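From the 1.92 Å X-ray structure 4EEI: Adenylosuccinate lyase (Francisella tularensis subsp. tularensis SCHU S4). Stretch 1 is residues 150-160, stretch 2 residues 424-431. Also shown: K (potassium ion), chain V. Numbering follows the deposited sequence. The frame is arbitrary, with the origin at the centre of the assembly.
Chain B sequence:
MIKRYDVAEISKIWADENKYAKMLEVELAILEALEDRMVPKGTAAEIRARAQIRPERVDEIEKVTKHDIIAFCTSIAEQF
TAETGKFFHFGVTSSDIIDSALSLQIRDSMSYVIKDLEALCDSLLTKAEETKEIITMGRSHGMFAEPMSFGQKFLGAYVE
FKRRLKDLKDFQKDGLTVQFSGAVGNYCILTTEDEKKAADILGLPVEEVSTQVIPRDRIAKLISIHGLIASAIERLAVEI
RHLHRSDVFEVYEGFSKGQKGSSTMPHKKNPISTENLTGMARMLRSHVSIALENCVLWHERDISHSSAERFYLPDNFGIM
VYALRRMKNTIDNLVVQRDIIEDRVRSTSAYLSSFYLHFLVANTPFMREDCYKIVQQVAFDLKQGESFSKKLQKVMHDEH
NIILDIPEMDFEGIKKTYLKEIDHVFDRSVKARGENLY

Stretch 1 150-160: FGQKFLGAYVE
Stretch 2 (424-431) HVFDRSVK

Two helices of one chain, running nearly parallel, pack through a small apolar contact centred on Leu155, with no direct hydrogen bond between them and a water linking Tyr158 to Lys431, just past the second helix. The helix through Gln152–Glu160 and helix 424–429 cross at 18°, their axes approaching to 11.1 Å; Leu155 CA lies 7.6 Å from Phe426 CA, and Val159 CA 6.5 Å from Ser429 CA. About 370 Å² is buried, both sides summed. Leu155 (chi1 t, chi2 p) points toward helix 424–429 and lays CD2 over one face of the Phe426 ring, 3.8 Å from its centroid, a CH-pi contact; Phe426 has chi1 -91°, chi2 72°. Leu155 CD2 also lies 4.0 Å from Val425 CG1 (chi1 t). Ser429 (chi1 m) turns its hydroxyl back on its own helix, OG donating to Val425 O at 2.7 Å, while its CB sits 3.6 Å from Val159 CG1 (chi1 m). Tyr158 (chi1 t, chi2 80°) meets Ser429 O with its ring edge, CE2 to O 3.6 Å, and packs CE2 3.8 Å from Val430 CG2 (chi1 t). Val430 leaves helical geometry at phi/psi -120/117. Water 1 bridges Tyr158 OH and Lys431 N, 3.0 Å from each. Potassium binds Asp427 O (2.5 Å), Val430 O (2.3 Å), Lys431 O (2.4 Å), water 2 (2.7 Å) and one atom from elsewhere in the structure.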

# COMPACT_ATOMS: atom_id res chain seq x y z
N PHE B 150 0.91 -5.19 34.89
CA PHE B 150 1.56 -5.84 33.75
C PHE B 150 0.50 -6.56 32.93
O PHE B 150 0.56 -6.60 31.69
CB PHE B 150 2.63 -6.82 34.25
CG PHE B 150 3.54 -7.34 33.16
CD1 PHE B 150 3.30 -8.57 32.56
CD2 PHE B 150 4.66 -6.61 32.76
CE1 PHE B 150 4.16 -9.06 31.58
CE2 PHE B 150 5.51 -7.09 31.78
CZ PHE B 150 5.27 -8.32 31.19
N GLY B 151 -0.49 -7.13 33.62
CA GLY B 151 -1.56 -7.85 32.95
C GLY B 151 -2.37 -7.00 31.99
O GLY B 151 -2.99 -7.52 31.05
N GLN B 152 -2.39 -5.70 32.23
CA GLN B 152 -3.13 -4.81 31.35
C GLN B 152 -2.50 -4.77 29.95
O GLN B 152 -3.18 -4.44 28.96
CB GLN B 152 -3.20 -3.42 31.97
CG GLN B 152 -4.13 -2.47 31.24
CD GLN B 152 -4.51 -1.28 32.09
OE1 GLN B 152 -4.87 -1.43 33.26
NE2 GLN B 152 -4.43 -0.09 31.51
N LYS B 153 -1.22 -5.12 29.84
CA LYS B 153 -0.59 -5.20 28.52
C LYS B 153 -1.26 -6.30 27.71
O LYS B 153 -1.65 -6.10 26.56
CB LYS B 153 0.92 -5.47 28.63
CG LYS B 153 1.73 -4.33 29.25
CD LYS B 153 3.18 -4.77 29.47
CE LYS B 153 4.07 -3.61 29.93
NZ LYS B 153 4.14 -2.51 28.93
N PHE B 154 -1.41 -7.46 28.32
CA PHE B 154 -2.06 -8.57 27.64
C PHE B 154 -3.55 -8.32 27.47
O PHE B 154 -4.13 -8.76 26.49
CB PHE B 154 -1.84 -9.87 28.42
CG PHE B 154 -0.42 -10.30 28.48
CD1 PHE B 154 0.23 -10.76 27.34
CD2 PHE B 154 0.28 -10.26 29.67
CE1 PHE B 154 1.56 -11.16 27.38
CE2 PHE B 154 1.61 -10.66 29.73
CZ PHE B 154 2.25 -11.11 28.58
N LEU B 155 -4.18 -7.65 28.43
CA LEU B 155 -5.61 -7.41 28.33
C LEU B 155 -5.89 -6.43 27.19
O LEU B 155 -6.92 -6.52 26.52
CB LEU B 155 -6.17 -6.87 29.65
CG LEU B 155 -7.70 -6.76 29.69
CD1 LEU B 155 -8.36 -8.15 29.73
CD2 LEU B 155 -8.17 -5.92 30.89
N GLY B 156 -4.97 -5.50 26.96
CA GLY B 156 -5.11 -4.55 25.87
C GLY B 156 -5.06 -5.22 24.51
O GLY B 156 -5.73 -4.79 23.55
N ALA B 157 -4.24 -6.25 24.40
CA ALA B 157 -4.19 -7.03 23.17
C ALA B 157 -5.46 -7.87 23.08
O ALA B 157 -6.06 -7.99 22.01
CB ALA B 157 -2.98 -7.91 23.16
N TYR B 158 -5.87 -8.45 24.21
CA TYR B 158 -7.11 -9.24 24.24
C TYR B 158 -8.30 -8.49 23.67
O TYR B 158 -8.98 -8.99 22.77
CB TYR B 158 -7.41 -9.70 25.67
CG TYR B 158 -8.80 -10.28 25.87
CD1 TYR B 158 -9.09 -11.59 25.51
CD2 TYR B 158 -9.82 -9.52 26.43
CE1 TYR B 158 -10.35 -12.12 25.69
CE2 TYR B 158 -11.08 -10.04 26.62
CZ TYR B 158 -11.34 -11.34 26.25
OH TYR B 158 -12.60 -11.86 26.44
N VAL B 159 -8.57 -7.29 24.19
CA VAL B 159 -9.74 -6.56 23.74
C VAL B 159 -9.64 -6.18 22.26
O VAL B 159 -10.65 -6.14 21.56
CB VAL B 159 -10.05 -5.31 24.60
CG1 VAL B 159 -10.42 -5.73 26.02
CG2 VAL B 159 -8.87 -4.34 24.62
N GLU B 160 -8.43 -5.94 21.77
CA GLU B 160 -8.26 -5.59 20.36
C GLU B 160 -8.56 -6.80 19.47
O GLU B 160 -9.28 -6.68 18.48
CB GLU B 160 -6.85 -5.06 20.07
CG GLU B 160 -6.65 -4.70 18.60
CD GLU B 160 -5.26 -4.15 18.28
OE1 GLU B 160 -4.37 -4.19 19.16
OE2 GLU B 160 -5.07 -3.68 17.13
N HIS B 424 -11.91 -3.01 37.81
CA HIS B 424 -12.93 -2.43 36.94
C HIS B 424 -12.58 -2.56 35.47
O HIS B 424 -13.46 -2.78 34.63
CB HIS B 424 -13.12 -0.95 37.28
CG HIS B 424 -13.77 -0.70 38.60
ND1 HIS B 424 -13.18 0.05 39.60
CD2 HIS B 424 -14.97 -1.10 39.09
CE1 HIS B 424 -13.98 0.10 40.64
NE2 HIS B 424 -15.07 -0.59 40.37
N VAL B 425 -11.30 -2.41 35.15
CA VAL B 425 -10.84 -2.49 33.77
C VAL B 425 -11.03 -3.91 33.24
O VAL B 425 -11.51 -4.11 32.12
CB VAL B 425 -9.37 -2.06 33.65
CG1 VAL B 425 -8.85 -2.26 32.22
CG2 VAL B 425 -9.21 -0.60 34.08
N PHE B 426 -10.64 -4.89 34.05
CA PHE B 426 -10.83 -6.29 33.68
C PHE B 426 -12.31 -6.62 33.52
O PHE B 426 -12.71 -7.22 32.52
CB PHE B 426 -10.18 -7.21 34.71
CG PHE B 426 -8.75 -7.56 34.40
CD1 PHE B 426 -7.74 -6.61 34.53
CD2 PHE B 426 -8.42 -8.83 33.95
CE1 PHE B 426 -6.41 -6.92 34.23
CE2 PHE B 426 -7.09 -9.16 33.65
CZ PHE B 426 -6.09 -8.20 33.79
N ASP B 427 -13.13 -6.21 34.49
CA ASP B 427 -14.56 -6.47 34.42
C ASP B 427 -15.26 -5.86 33.19
O ASP B 427 -16.10 -6.52 32.58
CB ASP B 427 -15.28 -6.04 35.72
CG ASP B 427 -15.06 -7.03 36.87
OD1 ASP B 427 -14.66 -8.19 36.61
OD2 ASP B 427 -15.32 -6.64 38.04
N ARG B 428 -14.93 -4.63 32.81
CA ARG B 428 -15.60 -4.04 31.66
C ARG B 428 -15.05 -4.59 30.34
O ARG B 428 -15.66 -4.43 29.29
CB ARG B 428 -15.46 -2.51 31.68
CG ARG B 428 -14.04 -2.02 31.39
CD ARG B 428 -13.88 -0.51 31.55
NE ARG B 428 -12.53 -0.08 31.19
CZ ARG B 428 -12.00 1.08 31.54
NH1 ARG B 428 -12.69 1.95 32.27
NH2 ARG B 428 -10.76 1.38 31.15
N SER B 429 -13.88 -5.22 30.39
CA SER B 429 -13.22 -5.72 29.19
C SER B 429 -13.63 -7.14 28.82
O SER B 429 -13.49 -7.57 27.67
CB SER B 429 -11.70 -5.67 29.38
OG SER B 429 -11.25 -4.33 29.41
N VAL B 430 -14.12 -7.88 29.80
CA VAL B 430 -14.51 -9.27 29.59
C VAL B 430 -15.99 -9.42 29.90
O VAL B 430 -16.41 -9.21 31.04
CB VAL B 430 -13.69 -10.20 30.50
CG1 VAL B 430 -14.10 -11.66 30.30
CG2 VAL B 430 -12.19 -10.02 30.22
N LYS B 431 -16.79 -9.78 28.90
CA LYS B 431 -18.25 -9.71 29.02
C LYS B 431 -18.83 -10.31 30.31
O LYS B 431 -19.47 -9.60 31.08
CB LYS B 431 -18.95 -10.34 27.83
CG LYS B 431 -20.47 -10.31 27.98
CD LYS B 431 -21.20 -11.05 26.86
CE LYS B 431 -21.69 -10.10 25.78
NZ LYS B 431 -20.58 -9.56 24.94
K K V . -18.00 -8.02 32.21
O HOH W 1 -15.29 -10.53 26.38
O HOH W 2 -18.14 -6.22 30.17